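Local coordinates for protein TagI restriction endonuclease (Thermocrispum agreste, PDB 6GHS) that cleaves DNA carrying modified cytosines, probably reading the modification with its SRA domain and cutting with its HNH (beta-beta-alpha-metal) nuclease domain, at residues 199-204 and 241-246; 208-213 and 247-252; 228-233 and 293-298; 266-271 and 280-285. One frame throughout, in Å; residues are numbered along the deposited sequence. Where two conformers were deposited one is given.

Contact 1: residues 199-204 and 241-246; sequences VKNVKG and DVESNM
Helix 196-206 turns one side, carried by V199, N201 and V202, towards the loop that leads into strand 246-249, and the two meet through one polar link beside a small apolar patch. The polar part is a single hydrogen bond, from N201 ND2 to E243 OE2 at 2.8 Å. Its N-H points reasonably straight at the acceptor (150°), which lies in the amide plane and is reached through the anti lone pair of OE2, the one facing away from the other carboxylate oxygen. In both residues CG stands anti to the carbonyl carbon. The glutamate then bends at chi2 (81°), so its carboxylate folds round to the amide, and the aliphatic roots follow, N201 CB lying 4.0 Å from E243 CG.

The apolar part is built on V202. Its CG2 branch rests on the loop backbone at E243 CA, 3.9 Å away, while also touching M246 SD at 4.0 Å; its CG1 branch reaches M246 CG. M246 leaves the backbone extended and kinks only at chi3 (-70°), which brings its thioether against V199 and V202. There SD meets V199 at the backbone, 4.0 Å from CA, because the V199 side chain sets off in another direction.

Beyond the pair, V198 and W205 of the same helix also touch E243, and the carbonyl oxygen of E243 accepts a hydrogen bond from H288. The arrangement illustrates how a preceding helix packs against the loop joining the two beta strands of the beta-beta-alpha-metal finger in an HNH nuclease.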
loop_
_atom_site.group_PDB
_atom_site.type_symbol
_atom_site.label_atom_id
_atom_site.label_comp_id
_atom_site.label_asym_id
_atom_site.label_seq_id
_atom_site.Cartn_x
_atom_site.Cartn_y
_atom_site.Cartn_z
ATOM N N VAL A 199 0.399 -13.329 10.344
ATOM C CA VAL A 199 1.297 -13.040 9.226
ATOM C C VAL A 199 2.651 -13.681 9.496
ATOM O O VAL A 199 3.175 -14.433 8.665
ATOM C CB VAL A 199 1.498 -11.510 9.035
ATOM C CG1 VAL A 199 2.221 -11.207 7.732
ATOM C CG2 VAL A 199 0.171 -10.762 9.056
ATOM N N LYS A 200 3.191 -13.384 10.679
ATOM C CA LYS A 200 4.504 -13.856 11.105
ATOM C C LYS A 200 4.636 -15.384 11.065
ATOM O O LYS A 200 5.689 -15.893 10.701
ATOM C CB LYS A 200 4.820 -13.340 12.512
ATOM C CG LYS A 200 6.305 -13.349 12.843
ATOM C CD LYS A 200 6.574 -13.273 14.342
ATOM C CE LYS A 200 8.070 -13.395 14.634
ATOM N NZ LYS A 200 8.409 -13.165 16.070
ATOM N N ASN A 201 3.576 -16.102 11.438
ATOM C CA ASN A 201 3.562 -17.577 11.366
ATOM C C ASN A 201 3.674 -18.076 9.934
ATOM O O ASN A 201 4.494 -18.940 9.614
ATOM C CB ASN A 201 2.262 -18.160 11.961
ATOM C CG ASN A 201 2.261 -18.208 13.480
ATOM O OD1 ASN A 201 3.305 -18.347 14.118
ATOM N ND2 ASN A 201 1.070 -18.112 14.066
ATOM N N VAL A 202 2.813 -17.525 9.091
ATOM C CA VAL A 202 2.641 -17.983 7.725
ATOM C C VAL A 202 3.915 -17.743 6.939
ATOM O O VAL A 202 4.369 -18.629 6.209
ATOM C CB VAL A 202 1.445 -17.270 7.063
ATOM C CG1 VAL A 202 1.400 -17.531 5.561
ATOM C CG2 VAL A 202 0.137 -17.705 7.720
ATOM N N LYS A 203 4.485 -16.550 7.096
ATOM C CA LYS A 203 5.768 -16.213 6.453
ATOM C C LYS A 203 6.947 -17.024 7.016
ATOM O O LYS A 203 7.838 -17.427 6.258
ATOM C CB LYS A 203 6.069 -14.719 6.574
ATOM C CG LYS A 203 5.140 -13.810 5.788
ATOM C CD LYS A 203 5.635 -12.377 5.876
ATOM C CE LYS A 203 4.769 -11.422 5.083
ATOM N NZ LYS A 203 5.296 -10.034 5.187
ATOM N N GLY A 204 6.950 -17.241 8.335
ATOM C CA GLY A 204 7.945 -18.083 8.999
ATOM C C GLY A 204 7.933 -19.537 8.541
ATOM O O GLY A 204 8.991 -20.132 8.326
ATOM N N ASP A 241 -9.267 -13.557 10.212
ATOM C CA ASP A 241 -7.846 -13.221 10.172
ATOM C C ASP A 241 -7.067 -14.347 10.842
ATOM O O ASP A 241 -6.673 -14.241 12.003
ATOM C CB ASP A 241 -7.595 -11.864 10.850
ATOM C CG ASP A 241 -6.145 -11.406 10.747
ATOM O OD1 ASP A 241 -5.405 -11.821 9.815
ATOM O OD2 ASP A 241 -5.753 -10.600 11.617
ATOM N N VAL A 242 -6.878 -15.436 10.103
ATOM C CA VAL A 242 -6.150 -16.602 10.608
ATOM C C VAL A 242 -5.278 -17.285 9.558
ATOM O O VAL A 242 -5.508 -17.177 8.350
ATOM C CB VAL A 242 -7.102 -17.660 11.227
ATOM C CG1 VAL A 242 -7.732 -17.129 12.507
ATOM C CG2 VAL A 242 -8.167 -18.100 10.225
ATOM N N GLU A 243 -4.327 -18.060 10.067
ATOM C CA GLU A 243 -3.291 -18.715 9.273
ATOM C C GLU A 243 -3.889 -19.537 8.143
ATOM O O GLU A 243 -3.311 -19.614 7.060
ATOM C CB GLU A 243 -2.417 -19.629 10.156
ATOM C CG GLU A 243 -1.548 -18.917 11.201
ATOM C CD GLU A 243 -2.276 -18.502 12.493
ATOM O OE1 GLU A 243 -3.509 -18.728 12.644
ATOM O OE2 GLU A 243 -1.598 -17.924 13.374
ATOM N N SER A 244 -5.047 -20.145 8.403
ATOM C CA SER A 244 -5.744 -20.986 7.417
ATOM C C SER A 244 -6.414 -20.209 6.263
ATOM O O SER A 244 -6.759 -20.800 5.227
ATOM C CB SER A 244 -6.775 -21.874 8.130
ATOM O OG SER A 244 -7.577 -21.106 9.013
ATOM N N ASN A 245 -6.587 -18.898 6.445
ATOM C CA ASN A 245 -7.179 -18.029 5.440
ATOM C C ASN A 245 -6.121 -17.055 4.901
ATOM O O ASN A 245 -6.389 -15.874 4.715
ATOM C CB ASN A 245 -8.335 -17.284 6.105
ATOM C CG ASN A 245 -9.099 -16.397 5.150
ATOM O OD1 ASN A 245 -9.182 -16.666 3.953
ATOM N ND2 ASN A 245 -9.653 -15.314 5.680
ATOM N N MET A 246 -4.916 -17.556 4.644
ATOM C CA MET A 246 -3.797 -16.706 4.245
ATOM C C MET A 246 -2.755 -17.480 3.458
ATOM O O MET A 246 -2.496 -18.640 3.760
ATOM C CB MET A 246 -3.132 -16.101 5.473
ATOM C CG MET A 246 -1.954 -15.213 5.133
ATOM S SD MET A 246 -1.446 -14.194 6.510
ATOM C CE MET A 246 -2.820 -13.049 6.622
#

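Contact 2: residues 208-213 and 247-252; sequences HRCQVC and LCLCPN. With ZN (zinc ion), chain B.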
loop_
_atom_site.group_PDB
_atom_site.type_symbol
_atom_site.label_atom_id
_atom_site.label_comp_id
_atom_site.label_asym_id
_atom_site.label_seq_id
_atom_site.Cartn_x
_atom_site.Cartn_y
_atom_site.Cartn_z
ATOM N N HIS A 208 9.306 -16.797 3.658
ATOM C CA HIS A 208 9.038 -15.777 2.647
ATOM C C HIS A 208 9.051 -16.259 1.175
ATOM O O HIS A 208 9.322 -15.472 0.270
ATOM C CB HIS A 208 10.007 -14.611 2.859
ATOM C CG HIS A 208 10.008 -14.088 4.255
ATOM N ND1 HIS A 208 9.123 -13.127 4.688
ATOM C CD2 HIS A 208 10.777 -14.399 5.321
ATOM C CE1 HIS A 208 9.356 -12.858 5.960
ATOM N NE2 HIS A 208 10.357 -13.615 6.366
ATOM N N ARG A 209 8.749 -17.535 0.938
ATOM C CA ARG A 209 8.680 -18.062 -0.420
ATOM C C ARG A 209 7.262 -17.952 -0.871
ATOM O O ARG A 209 6.345 -18.342 -0.147
ATOM C CB ARG A 209 9.079 -19.526 -0.502
ATOM C CG ARG A 209 10.570 -19.757 -0.432
ATOM C CD ARG A 209 10.911 -21.245 -0.419
ATOM N NE ARG A 209 11.025 -21.783 -1.777
ATOM C CZ ARG A 209 12.119 -21.726 -2.548
ATOM N NH1 ARG A 209 13.252 -21.137 -2.132
ATOM N NH2 ARG A 209 12.077 -22.265 -3.768
ATOM N N CYS A 210 7.086 -17.434 -2.080
ATOM C CA CYS A 210 5.778 -17.362 -2.685
ATOM C C CYS A 210 5.246 -18.762 -2.894
ATOM O O CYS A 210 5.925 -19.624 -3.472
ATOM C CB CYS A 210 5.835 -16.652 -4.020
ATOM S SG CYS A 210 4.200 -16.422 -4.724
ATOM N N GLN A 211 4.022 -18.976 -2.424
ATOM C CA GLN A 211 3.364 -20.260 -2.583
ATOM C C GLN A 211 3.002 -20.562 -4.049
ATOM O O GLN A 211 2.756 -21.708 -4.403
ATOM C CB GLN A 211 2.147 -20.365 -1.660
ATOM C CG GLN A 211 2.510 -20.378 -0.180
ATOM C CD GLN A 211 1.335 -20.690 0.740
ATOM O OE1 GLN A 211 0.966 -19.872 1.585
ATOM N NE2 GLN A 211 0.749 -21.885 0.590
ATOM N N VAL A 212 3.001 -19.547 -4.909
ATOM C CA VAL A 212 2.674 -19.733 -6.323
ATOM C C VAL A 212 3.909 -19.907 -7.210
ATOM O O VAL A 212 3.987 -20.901 -7.925
ATOM C CB VAL A 212 1.827 -18.562 -6.843
ATOM C CG1 VAL A 212 1.551 -18.737 -8.329
ATOM C CG2 VAL A 212 0.534 -18.450 -6.033
ATOM N N CYS A 213 4.840 -18.943 -7.170
ATOM C CA CYS A 213 6.009 -18.913 -8.087
ATOM C C CYS A 213 7.337 -19.347 -7.452
ATOM O O CYS A 213 8.360 -19.432 -8.140
ATOM C CB CYS A 213 6.171 -17.526 -8.749
ATOM S SG CYS A 213 6.722 -16.210 -7.653
ATOM N N LEU A 247 -2.161 -16.818 2.463
ATOM C CA LEU A 247 -1.043 -17.363 1.685
ATOM C C LEU A 247 0.142 -16.411 1.731
ATOM O O LEU A 247 -0.039 -15.199 1.652
ATOM C CB LEU A 247 -1.431 -17.537 0.218
ATOM C CG LEU A 247 -2.664 -18.368 -0.130
ATOM C CD1 LEU A 247 -3.116 -18.030 -1.547
ATOM C CD2 LEU A 247 -2.366 -19.848 0.012
ATOM N N CYS A 248 1.346 -16.960 1.840
ATOM C CA CYS A 248 2.572 -16.189 1.618
ATOM C C CYS A 248 2.823 -16.071 0.105
ATOM O O CYS A 248 2.964 -17.079 -0.581
ATOM C CB CYS A 248 3.748 -16.883 2.301
ATOM S SG CYS A 248 5.356 -16.115 2.041
ATOM N N LEU A 249 2.865 -14.840 -0.403
ATOM C CA LEU A 249 3.043 -14.563 -1.836
ATOM C C LEU A 249 4.031 -13.440 -2.115
ATOM O O LEU A 249 4.177 -12.533 -1.304
ATOM C CB LEU A 249 1.729 -14.125 -2.454
ATOM C CG LEU A 249 0.527 -15.035 -2.337
ATOM C CD1 LEU A 249 -0.668 -14.328 -2.955
ATOM C CD2 LEU A 249 0.783 -16.352 -3.040
ATOM N N CYS A 250 4.643 -13.462 -3.300
ATOM C CA CYS A 250 5.470 -12.351 -3.755
ATOM C C CYS A 250 4.520 -11.232 -4.136
ATOM O O CYS A 250 3.337 -11.492 -4.384
ATOM C CB CYS A 250 6.335 -12.732 -4.955
ATOM S SG CYS A 250 5.378 -13.297 -6.360
ATOM N N PRO A 251 5.009 -9.985 -4.173
ATOM C CA PRO A 251 4.133 -8.857 -4.525
ATOM C C PRO A 251 3.377 -8.981 -5.840
ATOM O O PRO A 251 2.220 -8.586 -5.878
ATOM C CB PRO A 251 5.092 -7.687 -4.583
ATOM C CG PRO A 251 6.109 -8.035 -3.558
ATOM C CD PRO A 251 6.283 -9.520 -3.599
ATOM N N ASN A 252 4.016 -9.537 -6.881
ATOM C CA ASN A 252 3.374 -9.743 -8.204
ATOM C C ASN A 252 2.199 -10.706 -8.102
ATOM O O ASN A 252 1.107 -10.394 -8.573
ATOM C CB ASN A 252 4.366 -10.256 -9.277
ATOM C CG ASN A 252 5.353 -9.192 -9.747
ATOM O OD1 ASN A 252 5.423 -8.106 -9.195
ATOM N ND2 ASN A 252 6.134 -9.519 -10.766
HETATM ZN ZN ZN B . 5.134 -15.495 -6.762
#
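A Cys3Asp zinc site of the HNH domain holds these segments together: the C-x-x-C turn of 208-213 supplies C210 and C213, and C250, at the N-cap of helix 251-258, supplies the third sulfur. The SG-to-zinc distances are 2.4 Å for C210, 2.0 Å for C213 and 2.2 Å for C250, and D253, in the first turn of the helix, completes the site. C210 SG is gripped further by the backbone N-H groups of V212 and C213 from its own turn, as in a zinc knuckle. A third donor, C250 N, comes from across, 3.3 Å from C210 SG; together the three would be expected to stabilise negative charge on the thiolate.

Beside the metal, Q211 docks along strand 246-249 at C248 with both backbone and side chain. Its N donates to C248 O at 2.8 Å, nearly along the carbonyl axis, while its NE2 donates to R283 O. L249 CD2 lies against C210 SG and meets V212 CG2 at 3.7 Å, giving the site an apolar flank. The extended Q211 side chain returns the strand's bond: OE1 accepts from C248 N at 2.9 Å, in the carbonyl plane on a lone pair.

Contact 3: residues 228-233 and 293-298; sequences AHIRPL and DHIRYH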
loop_
_atom_site.group_PDB
_atom_site.type_symbol
_atom_site.label_atom_id
_atom_site.label_comp_id
_atom_site.label_asym_id
_atom_site.label_seq_id
_atom_site.Cartn_x
_atom_site.Cartn_y
_atom_site.Cartn_z
ATOM N N ALA A 228 -1.341 -12.736 2.257
ATOM C CA ALA A 228 -2.507 -12.483 1.429
ATOM C C ALA A 228 -3.659 -13.350 1.916
ATOM O O ALA A 228 -3.604 -14.579 1.809
ATOM C CB ALA A 228 -2.179 -12.787 -0.029
ATOM N N HIS A 229 -4.692 -12.704 2.454
ATOM C CA HIS A 229 -5.892 -13.409 2.858
ATOM C C HIS A 229 -6.590 -13.975 1.641
ATOM O O HIS A 229 -6.600 -13.358 0.589
ATOM C CB HIS A 229 -6.851 -12.497 3.605
ATOM C CG HIS A 229 -6.388 -12.124 4.977
ATOM N ND1 HIS A 229 -5.745 -10.935 5.250
ATOM C CD2 HIS A 229 -6.494 -12.773 6.160
ATOM C CE1 HIS A 229 -5.465 -10.874 6.540
ATOM N NE2 HIS A 229 -5.913 -11.973 7.117
ATOM N N ILE A 230 -7.186 -15.145 1.808
ATOM C CA ILE A 230 -7.791 -15.885 0.709
ATOM C C ILE A 230 -9.228 -15.398 0.571
ATOM O O ILE A 230 -9.618 -14.890 -0.482
ATOM C CB ILE A 230 -7.702 -17.408 0.945
ATOM C CG1 ILE A 230 -6.239 -17.811 1.210
ATOM C CG2 ILE A 230 -8.240 -18.175 -0.245
ATOM C CD1 ILE A 230 -6.007 -19.287 1.449
ATOM N N ARG A 231 -10.001 -15.539 1.642
ATOM C CA ARG A 231 -11.326 -14.924 1.730
ATOM C C ARG A 231 -11.186 -13.567 2.410
ATOM O O ARG A 231 -10.851 -13.524 3.593
ATOM C CB ARG A 231 -12.273 -15.790 2.541
ATOM C CG ARG A 231 -13.636 -15.161 2.761
ATOM C CD ARG A 231 -14.506 -16.053 3.613
ATOM N NE ARG A 231 -15.872 -15.557 3.654
ATOM C CZ ARG A 231 -16.917 -16.243 4.102
ATOM N NH1 ARG A 231 -16.772 -17.480 4.578
ATOM N NH2 ARG A 231 -18.124 -15.684 4.071
ATOM N N PRO A 232 -11.475 -12.464 1.689
ATOM C CA PRO A 232 -11.125 -11.139 2.230
ATOM C C PRO A 232 -11.795 -10.807 3.556
ATOM O O PRO A 232 -12.829 -11.378 3.893
ATOM C CB PRO A 232 -11.586 -10.163 1.138
ATOM C CG PRO A 232 -11.786 -10.989 -0.076
ATOM C CD PRO A 232 -12.167 -12.351 0.398
ATOM N N LEU A 233 -11.188 -9.885 4.289
ATOM C CA LEU A 233 -11.705 -9.462 5.580
ATOM C C LEU A 233 -12.803 -8.420 5.382
ATOM O O LEU A 233 -12.937 -7.858 4.295
ATOM C CB LEU A 233 -10.573 -8.875 6.424
ATOM C CG LEU A 233 -9.321 -9.734 6.637
ATOM C CD1 LEU A 233 -8.287 -8.962 7.437
ATOM C CD2 LEU A 233 -9.670 -11.041 7.338
ATOM N N ASP A 293 -12.761 -24.259 2.385
ATOM C CA ASP A 293 -13.952 -23.405 2.243
ATOM C C ASP A 293 -13.583 -21.997 1.765
ATOM O O ASP A 293 -14.257 -21.431 0.893
ATOM C CB ASP A 293 -14.747 -23.306 3.557
ATOM C CG ASP A 293 -15.467 -24.592 3.905
ATOM O OD1 ASP A 293 -16.108 -25.188 3.005
ATOM O OD2 ASP A 293 -15.388 -25.007 5.082
ATOM N N HIS A 294 -12.505 -21.449 2.332
ATOM C CA HIS A 294 -12.008 -20.127 1.946
ATOM C C HIS A 294 -11.520 -20.140 0.508
ATOM O O HIS A 294 -11.800 -19.213 -0.229
ATOM C CB HIS A 294 -10.886 -19.649 2.862
ATOM C CG HIS A 294 -11.241 -19.651 4.316
ATOM N ND1 HIS A 294 -12.438 -19.166 4.795
ATOM C CD2 HIS A 294 -10.540 -20.064 5.399
ATOM C CE1 HIS A 294 -12.464 -19.285 6.110
ATOM N NE2 HIS A 294 -11.324 -19.829 6.502
ATOM N N ILE A 295 -10.817 -21.195 0.102
ATOM C CA ILE A 295 -10.415 -21.343 -1.299
ATOM C C ILE A 295 -11.627 -21.303 -2.219
ATOM O O ILE A 295 -11.649 -20.539 -3.175
ATOM C CB ILE A 295 -9.580 -22.621 -1.541
ATOM C CG1 ILE A 295 -8.205 -22.444 -0.877
ATOM C CG2 ILE A 295 -9.466 -22.931 -3.039
ATOM C CD1 ILE A 295 -7.142 -23.430 -1.306
ATOM N N ARG A 296 -12.629 -22.121 -1.919
ATOM C CA ARG A 296 -13.878 -22.125 -2.686
ATOM C C ARG A 296 -14.514 -20.753 -2.781
ATOM O O ARG A 296 -15.007 -20.390 -3.840
ATOM C CB ARG A 296 -14.899 -23.099 -2.090
ATOM C CG ARG A 296 -14.792 -24.515 -2.632
ATOM C CD ARG A 296 -15.545 -25.497 -1.753
ATOM N NE ARG A 296 -14.968 -26.829 -1.903
ATOM C CZ ARG A 296 -14.737 -27.692 -0.914
ATOM N NH1 ARG A 296 -15.025 -27.400 0.359
ATOM N NH2 ARG A 296 -14.198 -28.871 -1.209
ATOM N N TYR A 297 -14.510 -20.008 -1.674
ATOM C CA TYR A 297 -15.091 -18.645 -1.627
ATOM C C TYR A 297 -14.382 -17.693 -2.581
ATOM O O TYR A 297 -15.023 -16.969 -3.338
ATOM C CB TYR A 297 -15.056 -18.062 -0.202
ATOM C CG TYR A 297 -15.858 -16.792 -0.053
ATOM C CD1 TYR A 297 -15.347 -15.566 -0.496
ATOM C CD2 TYR A 297 -17.139 -16.806 0.517
ATOM C CE1 TYR A 297 -16.080 -14.388 -0.379
ATOM C CE2 TYR A 297 -17.888 -15.633 0.642
ATOM C CZ TYR A 297 -17.351 -14.422 0.193
ATOM O OH TYR A 297 -18.066 -13.247 0.307
ATOM N N HIS A 298 -13.059 -17.701 -2.530
ATOM C CA HIS A 298 -12.240 -16.874 -3.409
ATOM C C HIS A 298 -12.467 -17.200 -4.869
ATOM O O HIS A 298 -12.592 -16.302 -5.680
ATOM C CB HIS A 298 -10.753 -17.058 -3.076
ATOM C CG HIS A 298 -9.824 -16.341 -4.004
ATOM N ND1 HIS A 298 -9.265 -16.947 -5.106
ATOM C CD2 HIS A 298 -9.350 -15.075 -3.986
ATOM C CE1 HIS A 298 -8.482 -16.087 -5.725
ATOM N NE2 HIS A 298 -8.515 -14.944 -5.066
HETATM O O HOH W 1 -14.901 -19.683 3.704
#
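Where strand 223-229 ends, the chain bends away through I230 and R231 and passes alongside helix 292-299, closest at R231 and H294, whose CA atoms are 5.3 Å apart. No hydrogen bond joins the two segments directly. I230 lays its CG2 branch on the helix backbone, 3.7 Å from H294 O, and also touches I295. Its carbonyl oxygen approaches the H298 ring obliquely, 3.5 Å from CD2, while H298 NE2 is bonded to the F257 carbonyl.

R231 carries the rest. Its chain runs extended, with CG anti to the backbone N, over one face of Y297: first CG sits above the ring in a CH-pi contact, then the guanidinium lies nearly flat on it, the planes 19° apart and the centres 4.1 Å. The cation-pi contact is off-centre, displaced towards the CD2-CE2 side, with NH2 3.4 Å from CE2. The phenol OH of Y297 is anchored on H237 ND1. A water joins the remaining pair, accepting from R231 NH1 at 3.0 Å and lying 2.7 Å from H294 ND1.

Thus within the two segments the arginine's charge meets an aromatic face and a water, NH2 also making a weak hydrogen bond to H237 O, and its nearness may disfavour protonation of H294.

Contact 4: residues 266-271 and 280-285; sequences DDLKVV and GPLRVH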
loop_
_atom_site.group_PDB
_atom_site.type_symbol
_atom_site.label_atom_id
_atom_site.label_comp_id
_atom_site.label_asym_id
_atom_site.label_seq_id
_atom_site.Cartn_x
_atom_site.Cartn_y
_atom_site.Cartn_z
ATOM N N ASP A 266 -9.744 -27.341 -5.693
ATOM C CA ASP A 266 -9.934 -28.161 -4.497
ATOM C C ASP A 266 -8.728 -29.074 -4.251
ATOM O O ASP A 266 -8.373 -29.336 -3.096
ATOM C CB ASP A 266 -11.208 -29.012 -4.609
ATOM C CG ASP A 266 -12.483 -28.218 -4.369
ATOM O OD1 ASP A 266 -12.473 -27.248 -3.567
ATOM O OD2 ASP A 266 -13.509 -28.601 -4.976
ATOM N N ASP A 267 -8.083 -29.537 -5.321
ATOM C CA ASP A 267 -6.892 -30.357 -5.160
ATOM C C ASP A 267 -5.596 -29.524 -5.135
ATOM O O ASP A 267 -4.524 -30.047 -5.434
ATOM C CB ASP A 267 -6.868 -31.521 -6.181
ATOM C CG ASP A 267 -6.687 -31.069 -7.623
ATOM O OD1 ASP A 267 -5.555 -31.136 -8.127
ATOM O OD2 ASP A 267 -7.676 -30.687 -8.273
ATOM N N LEU A 268 -5.697 -28.248 -4.747
ATOM C CA LEU A 268 -4.553 -27.328 -4.544
ATOM C C LEU A 268 -3.587 -27.116 -5.719
ATOM O O LEU A 268 -2.372 -27.028 -5.536
ATOM C CB LEU A 268 -3.787 -27.678 -3.259
ATOM C CG LEU A 268 -4.553 -27.562 -1.937
ATOM C CD1 LEU A 268 -3.588 -27.716 -0.773
ATOM C CD2 LEU A 268 -5.290 -26.241 -1.804
ATOM N N LYS A 269 -4.140 -27.012 -6.917
ATOM C CA LYS A 269 -3.390 -26.529 -8.066
ATOM C C LYS A 269 -3.690 -25.048 -8.271
ATOM O O LYS A 269 -4.799 -24.596 -8.012
ATOM C CB LYS A 269 -3.760 -27.315 -9.317
ATOM C CG LYS A 269 -3.303 -28.763 -9.296
ATOM C CD LYS A 269 -3.918 -29.518 -10.463
ATOM C CE LYS A 269 -3.262 -30.870 -10.693
ATOM N NZ LYS A 269 -3.696 -31.395 -12.017
ATOM N N VAL A 270 -2.691 -24.306 -8.738
ATOM C CA VAL A 270 -2.837 -22.894 -9.067
ATOM C C VAL A 270 -3.196 -22.809 -10.538
ATOM O O VAL A 270 -2.516 -23.402 -11.368
ATOM C CB VAL A 270 -1.520 -22.124 -8.829
ATOM C CG1 VAL A 270 -1.693 -20.642 -9.141
ATOM C CG2 VAL A 270 -1.033 -22.324 -7.395
ATOM N N VAL A 271 -4.250 -22.067 -10.858
ATOM C CA VAL A 271 -4.746 -21.993 -12.223
ATOM C C VAL A 271 -4.853 -20.551 -12.651
ATOM O O VAL A 271 -5.352 -19.732 -11.893
ATOM C CB VAL A 271 -6.153 -22.587 -12.331
ATOM C CG1 VAL A 271 -6.537 -22.766 -13.800
ATOM C CG2 VAL A 271 -6.239 -23.899 -11.558
ATOM N N GLY A 280 0.570 -24.859 -12.044
ATOM C CA GLY A 280 1.344 -25.807 -11.244
ATOM C C GLY A 280 0.725 -25.964 -9.862
ATOM O O GLY A 280 -0.295 -25.341 -9.575
ATOM N N PRO A 281 1.321 -26.810 -8.997
ATOM C CA PRO A 281 0.760 -27.019 -7.665
ATOM C C PRO A 281 1.173 -25.918 -6.709
ATOM O O PRO A 281 2.267 -25.351 -6.851
ATOM C CB PRO A 281 1.369 -28.351 -7.232
ATOM C CG PRO A 281 2.690 -28.374 -7.907
ATOM C CD PRO A 281 2.542 -27.612 -9.203
ATOM N N LEU A 282 0.287 -25.633 -5.754
ATOM C CA LEU A 282 0.564 -24.703 -4.653
ATOM C C LEU A 282 1.628 -25.321 -3.752
ATOM O O LEU A 282 1.538 -26.499 -3.434
ATOM C CB LEU A 282 -0.719 -24.448 -3.849
ATOM C CG LEU A 282 -0.788 -23.339 -2.795
ATOM C CD1 LEU A 282 -0.809 -21.957 -3.423
ATOM C CD2 LEU A 282 -2.035 -23.512 -1.942
ATOM N N ARG A 283 2.632 -24.537 -3.367
ATOM C CA ARG A 283 3.630 -24.980 -2.397
ATOM C C ARG A 283 2.954 -25.014 -1.037
ATOM O O ARG A 283 2.432 -23.995 -0.580
ATOM C CB ARG A 283 4.842 -24.039 -2.366
ATOM C CG ARG A 283 5.505 -23.839 -3.727
ATOM C CD ARG A 283 6.896 -23.207 -3.647
ATOM N NE ARG A 283 7.881 -24.088 -3.032
ATOM C CZ ARG A 283 8.214 -24.028 -1.751
ATOM N NH1 ARG A 283 7.654 -23.126 -0.965
ATOM N NH2 ARG A 283 9.107 -24.862 -1.256
ATOM N N VAL A 284 2.952 -26.193 -0.413
ATOM C CA VAL A 284 2.289 -26.425 0.881
ATOM C C VAL A 284 3.353 -26.678 1.960
ATOM O O VAL A 284 4.484 -27.068 1.658
ATOM C CB VAL A 284 1.284 -27.595 0.778
ATOM C CG1 VAL A 284 0.361 -27.662 1.997
ATOM C CG2 VAL A 284 0.443 -27.447 -0.485
ATOM N N HIS A 285 2.994 -26.390 3.210
ATOM C CA HIS A 285 3.814 -26.722 4.366
ATOM C C HIS A 285 2.922 -27.435 5.401
ATOM O O HIS A 285 1.775 -27.026 5.602
ATOM C CB HIS A 285 4.436 -25.455 4.939
ATOM C CG HIS A 285 5.357 -25.704 6.088
ATOM N ND1 HIS A 285 4.926 -25.688 7.397
ATOM C CD2 HIS A 285 6.680 -25.983 6.130
ATOM C CE1 HIS A 285 5.946 -25.939 8.195
ATOM N NE2 HIS A 285 7.022 -26.124 7.451
#
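L268 is the chief bump of this contact, and the surface it fits is made by L282 and V284 on segment 280-285. A positive phi (56°) at L268 turns the backbone just before strand 269-271 and directs the side chain across. There CD2 meets L282 CD2 at 4.2 Å, while CD1 meets V284 CG2 at 4.1 Å; L268 and V284 cross at about a right angle.

From the other side L282 is the answering bump, set between L268 and V270. Its CB lies 3.5 Å from L268 O, and its CD1 meets V270 CG2 at 4.0 Å. V270 CB lies 3.5 Å from G280 O, beside the N-H...O bond that joins these two residues. Between L268 and V270, K269 forms a non-hydrogen-bonded pair with P281, and their side chains diverge.

The backbones keep this fit in register. L282 N donates to L268 O, and V270 N donates to G280 O at 2.7 Å, nearly along the carbonyl axis; the return bond from G280 N to V270 O is weak, at 3.5 Å. I295 of helix 292-299 packs on L268, and V212 touches V270. The pairing is that of a beta hairpin, the second and third strands of a small antiparallel meander formed by 263-264, 269-271 and 278-281.

The four contacts show how chemistry follows position in a compact nuclease domain. Contacts 1 and 2 are buried and contacts 3 and 4 only partly so. Contacts 2 and 3 hold neighbouring strands of one sheet, 246-249 and 223-229, where L247 N pairs with A228 O; contact 1 grips the loop between these strands, and its N245 OD1 accepts from R231 N of contact 3. Contact 4 belongs to a separate sheet, nested in the loop that contact 3 closes; it is tied to contact 3 by the R296-D266 salt bridge and packs on contact 2 where L282 CD1 meets Q211 O. An amide-carboxylate bond beside an apolar patch marks contact 1, metal ligation contact 2, cation-pi stacking contact 3, strand pairing contact 4.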